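Local coordinates for periplasmic divalent cation tolerance protein (Xylella fastidiosa, PDB 2NUH) that is of uncertain function but belongs to the CutA family, whose members are associated with tolerance of divalent metal ions and may bind copper, at residues 6-11 and 60-65; 34-39 and 56-61. All blocks are in the same frame, centred on the assembly; numbering follows the deposited sequence.

Contact 1: 6-11 and 60-65; sequences YLIFST and IKTNAV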
ATOM      1  N   TYR A   6     -10.578   2.375  -0.053  1.00 12.58           N
ATOM      2  CA  TYR A   6      -9.781   1.759   0.980  1.00 12.13           C
ATOM      3  C   TYR A   6      -8.379   2.298   0.952  1.00 12.00           C
ATOM      4  O   TYR A   6      -7.829   2.564  -0.109  1.00 12.51           O
ATOM      5  CB  TYR A   6      -9.716   0.251   0.754  1.00 12.54           C
ATOM      6  CG  TYR A   6     -10.967  -0.428   1.236  1.00 13.26           C
ATOM      7  CD1 TYR A   6     -10.974  -1.144   2.421  1.00 13.56           C
ATOM      8  CD2 TYR A   6     -12.156  -0.320   0.525  1.00 14.86           C
ATOM      9  CE1 TYR A   6     -12.134  -1.759   2.878  1.00 15.30           C
ATOM     10  CE2 TYR A   6     -13.310  -0.915   0.980  1.00 16.16           C
ATOM     11  CZ  TYR A   6     -13.293  -1.634   2.150  1.00 16.32           C
ATOM     12  OH  TYR A   6     -14.451  -2.226   2.603  1.00 18.36           O
ATOM     13  N   LEU A   7      -7.814   2.444   2.142  1.00 12.78           N
ATOM     14  CA  LEU A   7      -6.438   2.847   2.302  1.00 13.51           C
ATOM     15  C   LEU A   7      -5.698   1.604   2.742  1.00 12.43           C
ATOM     16  O   LEU A   7      -6.031   1.018   3.772  1.00 12.97           O
ATOM     17  CB  LEU A   7      -6.343   3.918   3.392  1.00 13.84           C
ATOM     18  CG  LEU A   7      -5.030   4.613   3.742  1.00 16.92           C
ATOM     19  CD1 LEU A   7      -4.348   5.185   2.522  1.00 18.03           C
ATOM     20  CD2 LEU A   7      -5.322   5.707   4.739  1.00 16.33           C
ATOM     21  N   ILE A   8      -4.709   1.189   1.963  1.00 11.58           N
ATOM     22  CA  ILE A   8      -3.911   0.028   2.337  1.00 11.78           C
ATOM     23  C   ILE A   8      -2.571   0.496   2.833  1.00 11.85           C
ATOM     24  O   ILE A   8      -1.911   1.282   2.168  1.00 11.58           O
ATOM     25  CB  ILE A   8      -3.687  -0.913   1.144  1.00 11.39           C
ATOM     26  CG1 ILE A   8      -5.033  -1.365   0.575  1.00 13.74           C
ATOM     27  CG2 ILE A   8      -2.839  -2.116   1.558  1.00 14.41           C
ATOM     28  CD1 ILE A   8      -4.900  -2.088  -0.748  1.00 15.03           C
ATOM     29  N   PHE A   9      -2.195  -0.000   4.007  1.00 11.57           N
ATOM     30  CA  PHE A   9      -0.890   0.255   4.579  1.00 11.50           C
ATOM     31  C   PHE A   9       0.011  -0.908   4.259  1.00 11.66           C
ATOM     32  O   PHE A   9      -0.359  -2.058   4.441  1.00 11.79           O
ATOM     33  CB  PHE A   9      -0.998   0.399   6.095  1.00 11.61           C
ATOM     34  CG  PHE A   9      -1.773   1.597   6.532  1.00 12.56           C
ATOM     35  CD1 PHE A   9      -1.120   2.715   7.030  1.00 13.72           C
ATOM     36  CD2 PHE A   9      -3.155   1.609   6.461  1.00 12.90           C
ATOM     37  CE1 PHE A   9      -1.845   3.834   7.440  1.00 15.35           C
ATOM     38  CE2 PHE A   9      -3.882   2.713   6.873  1.00 14.27           C
ATOM     39  CZ  PHE A   9      -3.217   3.830   7.350  1.00 14.44           C
ATOM     40  N   SER A  10       1.206  -0.595   3.789  1.00 11.22           N
ATOM     41  CA  SER A  10       2.245  -1.591   3.629  1.00 11.64           C
ATOM     42  C   SER A  10       3.556  -0.914   3.934  1.00 11.86           C
ATOM     43  O   SER A  10       3.603   0.300   4.062  1.00 12.01           O
ATOM     44  CB  SER A  10       2.266  -2.129   2.201  1.00 12.72           C
ATOM     45  OG  SER A  10       3.174  -3.210   2.101  1.00 12.48           O
ATOM     46  N   THR A  11       4.619  -1.684   4.079  1.00 11.51           N
ATOM     47  CA  THR A  11       5.937  -1.095   4.181  1.00 12.45           C
ATOM     48  C   THR A  11       6.851  -1.833   3.247  1.00 13.08           C
ATOM     49  O   THR A  11       6.590  -2.989   2.910  1.00 13.79           O
ATOM     50  CB  THR A  11       6.525  -1.186   5.592  1.00 13.23           C
ATOM     51  OG1 THR A  11       6.631  -2.558   5.973  1.00 14.36           O
ATOM     52  CG2 THR A  11       5.668  -0.463   6.587  1.00 12.88           C
ATOM     53  N   ILE A  60      -1.628   3.191   0.213  1.00 11.18           N
ATOM     54  CA  ILE A  60      -2.135   2.866  -1.105  1.00 11.64           C
ATOM     55  C   ILE A  60      -3.606   3.186  -1.130  1.00 11.75           C
ATOM     56  O   ILE A  60      -4.356   2.689  -0.301  1.00 12.20           O
ATOM     57  CB  ILE A  60      -1.924   1.385  -1.380  1.00 12.11           C
ATOM     58  CG1 ILE A  60      -0.434   1.090  -1.407  1.00 11.54           C
ATOM     59  CG2 ILE A  60      -2.537   0.987  -2.703  1.00 12.91           C
ATOM     60  CD1 ILE A  60      -0.103  -0.350  -1.094  1.00 12.13           C
ATOM     61  N   LYS A  61      -4.029   4.011  -2.083  1.00 12.07           N
ATOM     62  CA  LYS A  61      -5.429   4.400  -2.157  1.00 12.46           C
ATOM     63  C   LYS A  61      -6.082   3.614  -3.275  1.00 11.87           C
ATOM     64  O   LYS A  61      -5.669   3.682  -4.419  1.00 12.23           O
ATOM     65  CB  LYS A  61      -5.559   5.896  -2.433  1.00 13.54           C
ATOM     66  CG  LYS A  61      -5.550   6.785  -1.195  1.00 17.97           C
ATOM     67  CD  LYS A  61      -4.175   6.970  -0.609  1.00 22.91           C
ATOM     68  CE  LYS A  61      -3.360   7.975  -1.392  1.00 24.68           C
ATOM     69  NZ  LYS A  61      -1.976   8.030  -0.883  1.00 26.61           N
ATOM     70  N   THR A  62      -7.118   2.870  -2.941  1.00 12.03           N
ATOM     71  CA  THR A  62      -7.757   2.033  -3.928  1.00 12.74           C
ATOM     72  C   THR A  62      -9.228   1.940  -3.569  1.00 13.04           C
ATOM     73  O   THR A  62      -9.705   2.710  -2.751  1.00 12.31           O
ATOM     74  CB  THR A  62      -7.056   0.654  -4.016  1.00 13.69           C
ATOM     75  OG1 THR A  62      -7.593  -0.093  -5.117  1.00 15.03           O
ATOM     76  CG2 THR A  62      -7.179  -0.131  -2.726  1.00 13.46           C
ATOM     77  N   ASN A  63      -9.950   1.023  -4.186  1.00 13.62           N
ATOM     78  CA  ASN A  63     -11.332   0.815  -3.808  1.00 13.85           C
ATOM     79  C   ASN A  63     -11.605  -0.642  -3.519  1.00 13.40           C
ATOM     80  O   ASN A  63     -10.742  -1.492  -3.725  1.00 13.31           O
ATOM     81  CB  ASN A  63     -12.295   1.396  -4.859  1.00 14.27           C
ATOM     82  CG  ASN A  63     -12.212   0.696  -6.196  1.00 15.28           C
ATOM     83  OD1 ASN A  63     -11.599  -0.361  -6.311  1.00 15.00           O
ATOM     84  ND2 ASN A  63     -12.830   1.281  -7.218  1.00 16.26           N
ATOM     85  N   ALA A  64     -12.810  -0.929  -3.048  1.00 13.92           N
ATOM     86  CA  ALA A  64     -13.153  -2.248  -2.567  1.00 14.11           C
ATOM     87  C   ALA A  64     -12.901  -3.287  -3.631  1.00 14.77           C
ATOM     88  O   ALA A  64     -12.376  -4.353  -3.336  1.00 15.30           O
ATOM     89  CB  ALA A  64     -14.617  -2.296  -2.136  1.00 14.47           C
ATOM     90  N   VAL A  65     -13.275  -2.985  -4.870  1.00 14.95           N
ATOM     91  CA  VAL A  65     -13.182  -4.014  -5.899  1.00 15.16           C
ATOM     92  C   VAL A  65     -11.738  -4.295  -6.289  1.00 14.68           C
ATOM     93  O   VAL A  65     -11.462  -5.307  -6.928  1.00 15.28           O
ATOM     94  CB  VAL A  65     -14.073  -3.742  -7.131  1.00 16.16           C
ATOM     95  CG1 VAL A  65     -15.534  -3.637  -6.704  1.00 16.68           C
ATOM     96  CG2 VAL A  65     -13.619  -2.526  -7.903  1.00 17.73           C
TER
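Tyr6 opens the pairing of 6-11 with 60-65: its N donates to Thr62 O at 2.9 Å, approaching from above the carbonyl plane, while Tyr6 O takes the Thr62 N-H nearly along its C=O axis, so the two residues form an antiparallel hydrogen-bonded pair. The Tyr6 side chain, with CG anti to the carbonyl carbon, reaches along the chain to Ala64, whose CB is 3.7 Å from Tyr6 CE2. A side chain no larger than a methyl lets the ring lie close to the Ala64 backbone. Leu7 is the non-hydrogen-bonded partner of Lys61, on the other face. Its CG is anti to the backbone N (chi1 -176°), which brings CD1 alongside the lysine's aliphatic chain, 3.6 Å from Lys61 CD; beyond this point the lysine goes on to place NZ against Thr35.

These strands, 5-12 and 50-63, are neighbours in the antiparallel sheet of the ferredoxin-like fold of CutA proteins, and helix 67-77 packs over the face that bears Tyr6, Ile8 and Ser10. Ile8 makes the second hydrogen-bonded pair, with Ile60: Ile8 N to Ile60 O and Ile60 N to Ile8 O are both 2.7 Å and lie in the carbonyl planes. The two beta-branched side chains cross obliquely, CB to CB 3.8 Å, and Ile8 CD1 extends to Thr62 CG2 at 3.6 Å. Threonine fits this buried spot by offering its methyl to the isoleucine while OG1, anti to the backbone N, hydrogen-bonds to Leu30 O. Further along, Ser10 brings only CB near Ile60 CD1, at 4.4 Å, and its OG hydrogen-bonds to the carbonyl oxygen of Glu84.

Contact 2: 34-39 and 56-61; sequences VTQLPG and IQLLIK
With CG anti to the carbonyl carbon of Lys61 (chi1 -87°) and the chain bent at both chi2 and chi3, the ammonium folds back along its own strand; on Thr35, chi1 of -61° sets OG1 anti to the carbonyl carbon, where NZ can reach it. Lys61 NZ donates to Thr35 OG1 at 2.7 Å and, over a longer 3.2 Å, to Leu59 O from above the carbonyl plane.

Strand 33-38 runs antiparallel to strand 50-63, and Thr35 with Leu59 and Leu37 with Gln57 form its two hydrogen-bonded pairs here, each closed by two main-chain bonds. Leu37 lies beside Gln57 on the same face as Thr35, its CB 4.0 Å from Gln57 CB. The other face bears Val34, Gln36, Leu58 and Ile60, with helix 15-27 against it. Val34 lies alongside Ile60, with CG1 and CG2 each 3.9 Å from Ile60 CG1; beta-branching puts two methyls close to the valine backbone, so that both reach this one atom. Gln36 contributes its aliphatic stem: CG touches Leu58 CD2 at 3.7 Å and CB touches Ile56 CG2 at 3.6 Å. Next to Gly39, Pro38 CB touches Ile56 CD1, and the chain turns a corner at Gly39, whose backbone has a positive phi.

The Leu59 carbonyl takes both the Thr35 N-H, in its plane, and the ammonium of Lys61, so two donors grip one oxygen, and the positive charge would probably polarise that carbonyl and the Thr35 hydroxyl.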
ATOM      1  N   VAL A  34      -0.339   6.015  -4.717  1.00 11.27           N
ATOM      2  CA  VAL A  34       0.385   5.420  -3.610  1.00 11.03           C
ATOM      3  C   VAL A  34       1.305   6.472  -3.050  1.00 10.79           C
ATOM      4  O   VAL A  34       2.056   7.106  -3.803  1.00 10.61           O
ATOM      5  CB  VAL A  34       1.222   4.214  -4.052  1.00 10.60           C
ATOM      6  CG1 VAL A  34       2.023   3.682  -2.875  1.00 12.03           C
ATOM      7  CG2 VAL A  34       0.323   3.119  -4.622  1.00 12.20           C
ATOM      8  N   THR A  35       1.231   6.684  -1.737  1.00 10.28           N
ATOM      9  CA  THR A  35       2.115   7.622  -1.084  1.00 10.94           C
ATOM     10  C   THR A  35       3.148   6.868  -0.283  1.00 11.26           C
ATOM     11  O   THR A  35       2.826   5.930   0.444  1.00 11.51           O
ATOM     12  CB  THR A  35       1.310   8.550  -0.177  1.00 11.34           C
ATOM     13  OG1 THR A  35       0.380   9.271  -0.995  1.00 12.43           O
ATOM     14  CG2 THR A  35       2.205   9.539   0.561  1.00 12.28           C
ATOM     15  N   GLN A  36       4.394   7.291  -0.426  1.00 11.47           N
ATOM     16  CA  GLN A  36       5.494   6.718   0.313  1.00 12.99           C
ATOM     17  C   GLN A  36       5.916   7.708   1.357  1.00 13.60           C
ATOM     18  O   GLN A  36       6.046   8.903   1.072  1.00 14.32           O
ATOM     19  CB  GLN A  36       6.708   6.573  -0.577  1.00 13.63           C
ATOM     20  CG  GLN A  36       6.599   5.759  -1.791  1.00 16.63           C
ATOM     21  CD  GLN A  36       7.754   6.071  -2.715  1.00 17.80           C
ATOM     22  OE1 GLN A  36       8.922   6.170  -2.291  1.00 19.46           O
ATOM     23  NE2 GLN A  36       7.437   6.264  -3.976  1.00 18.19           N
ATOM     24  N   LEU A  37       6.172   7.196   2.548  1.00 13.90           N
ATOM     25  CA  LEU A  37       6.697   7.988   3.639  1.00 15.29           C
ATOM     26  C   LEU A  37       8.040   7.368   4.009  1.00 16.40           C
ATOM     27  O   LEU A  37       8.094   6.263   4.536  1.00 14.90           O
ATOM     28  CB  LEU A  37       5.717   7.989   4.818  1.00 15.81           C
ATOM     29  CG  LEU A  37       4.214   8.210   4.547  1.00 17.59           C
ATOM     30  CD1 LEU A  37       3.345   8.011   5.788  1.00 19.34           C
ATOM     31  CD2 LEU A  37       3.964   9.582   3.983  1.00 20.05           C
ATOM     32  N   PRO A  38       9.140   8.053   3.681  1.00 17.88           N
ATOM     33  CA  PRO A  38      10.436   7.452   3.915  1.00 18.19           C
ATOM     34  C   PRO A  38      10.909   7.625   5.358  1.00 17.29           C
ATOM     35  O   PRO A  38      10.310   8.361   6.135  1.00 17.76           O
ATOM     36  CB  PRO A  38      11.357   8.207   2.931  1.00 19.33           C
ATOM     37  CG  PRO A  38      10.454   9.124   2.140  1.00 20.71           C
ATOM     38  CD  PRO A  38       9.282   9.366   3.035  1.00 18.90           C
ATOM     39  N   GLY A  39      11.971   6.914   5.705  1.00 16.28           N
ATOM     40  CA  GLY A  39      12.610   7.082   7.001  1.00 15.50           C
ATOM     41  C   GLY A  39      11.912   6.358   8.128  1.00 14.96           C
ATOM     42  O   GLY A  39      12.223   6.577   9.294  1.00 15.66           O
ATOM     43  N   ILE A  56      10.144   2.100   4.203  1.00 12.60           N
ATOM     44  CA  ILE A  56       9.306   3.137   3.632  1.00 12.77           C
ATOM     45  C   ILE A  56       7.887   2.706   3.910  1.00 12.06           C
ATOM     46  O   ILE A  56       7.531   1.558   3.653  1.00 11.84           O
ATOM     47  CB  ILE A  56       9.488   3.204   2.113  1.00 13.44           C
ATOM     48  CG1 ILE A  56      10.979   3.282   1.748  1.00 15.72           C
ATOM     49  CG2 ILE A  56       8.655   4.340   1.492  1.00 13.55           C
ATOM     50  CD1 ILE A  56      11.666   4.508   2.242  1.00 17.93           C
ATOM     51  N   GLN A  57       7.081   3.608   4.455  1.00 11.09           N
ATOM     52  CA  GLN A  57       5.687   3.320   4.687  1.00 11.23           C
ATOM     53  C   GLN A  57       4.909   3.658   3.438  1.00 11.46           C
ATOM     54  O   GLN A  57       5.107   4.723   2.853  1.00 12.40           O
ATOM     55  CB  GLN A  57       5.175   4.136   5.880  1.00 11.92           C
ATOM     56  CG  GLN A  57       3.686   3.969   6.138  1.00 12.16           C
ATOM     57  CD  GLN A  57       3.357   2.631   6.730  1.00 13.54           C
ATOM     58  OE1 GLN A  57       2.495   1.896   6.221  1.00 15.15           O
ATOM     59  NE2 GLN A  57       4.039   2.294   7.794  1.00 10.26           N
ATOM     60  N   LEU A  58       4.035   2.749   3.023  1.00 10.97           N
ATOM     61  CA  LEU A  58       3.183   3.003   1.880  1.00 11.12           C
ATOM     62  C   LEU A  58       1.762   3.203   2.325  1.00 11.04           C
ATOM     63  O   LEU A  58       1.283   2.538   3.250  1.00 10.91           O
ATOM     64  CB  LEU A  58       3.212   1.836   0.892  1.00 11.31           C
ATOM     65  CG  LEU A  58       4.563   1.440   0.312  1.00 12.02           C
ATOM     66  CD1 LEU A  58       4.291   0.311  -0.658  1.00 15.11           C
ATOM     67  CD2 LEU A  58       5.215   2.595  -0.405  1.00 13.28           C
ATOM     68  N   LEU A  59       1.107   4.141   1.656  1.00 10.99           N
ATOM     69  CA  LEU A  59      -0.314   4.376   1.817  1.00 11.63           C
ATOM     70  C   LEU A  59      -0.892   4.262   0.431  1.00 11.33           C
ATOM     71  O   LEU A  59      -0.663   5.112  -0.423  1.00 11.45           O
ATOM     72  CB  LEU A  59      -0.604   5.772   2.377  1.00 12.29           C
ATOM     73  CG  LEU A  59      -0.174   6.114   3.793  1.00 15.08           C
ATOM     74  CD1 LEU A  59      -0.456   7.573   4.045  1.00 17.13           C
ATOM     75  CD2 LEU A  59      -0.929   5.278   4.786  1.00 18.67           C
ATOM     76  N   ILE A  60      -1.628   3.191   0.213  1.00 11.18           N
ATOM     77  CA  ILE A  60      -2.135   2.866  -1.105  1.00 11.64           C
ATOM     78  C   ILE A  60      -3.606   3.186  -1.130  1.00 11.75           C
ATOM     79  O   ILE A  60      -4.356   2.689  -0.301  1.00 12.20           O
ATOM     80  CB  ILE A  60      -1.924   1.385  -1.380  1.00 12.11           C
ATOM     81  CG1 ILE A  60      -0.434   1.090  -1.407  1.00 11.54           C
ATOM     82  CG2 ILE A  60      -2.537   0.987  -2.703  1.00 12.91           C
ATOM     83  CD1 ILE A  60      -0.103  -0.350  -1.094  1.00 12.13           C
ATOM     84  N   LYS A  61      -4.029   4.011  -2.083  1.00 12.07           N
ATOM     85  CA  LYS A  61      -5.429   4.400  -2.157  1.00 12.46           C
ATOM     86  C   LYS A  61      -6.082   3.614  -3.275  1.00 11.87           C
ATOM     87  O   LYS A  61      -5.669   3.682  -4.419  1.00 12.23           O
ATOM     88  CB  LYS A  61      -5.559   5.896  -2.433  1.00 13.54           C
ATOM     89  CG  LYS A  61      -5.550   6.785  -1.195  1.00 17.97           C
ATOM     90  CD  LYS A  61      -4.175   6.970  -0.609  1.00 22.91           C
ATOM     91  CE  LYS A  61      -3.360   7.975  -1.392  1.00 24.68           C
ATOM     92  NZ  LYS A  61      -1.976   8.030  -0.883  1.00 26.61           N
TER

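The two contacts lie side by side in one antiparallel sheet, their centres about 11 Å apart, and strand 50-63 is the partner in both. Strand 5-12 borders it along one edge in contact 1, strand 33-38 along the other in contact 2, so the shared strand is held from both sides, and Ile60 and Lys61 belong to both pairings. Along the chain, strand 5-12 is followed by helix 15-27, then by strands 33-38 and 40-45; strand 50-63 then inserts between 5-12 and 33-38. Ser10 O and Leu58 N, probably hydrogen-bonded, continue the pairing between the contacts. The result is the continuous sheet on which helices 15-27 and 67-77 pack.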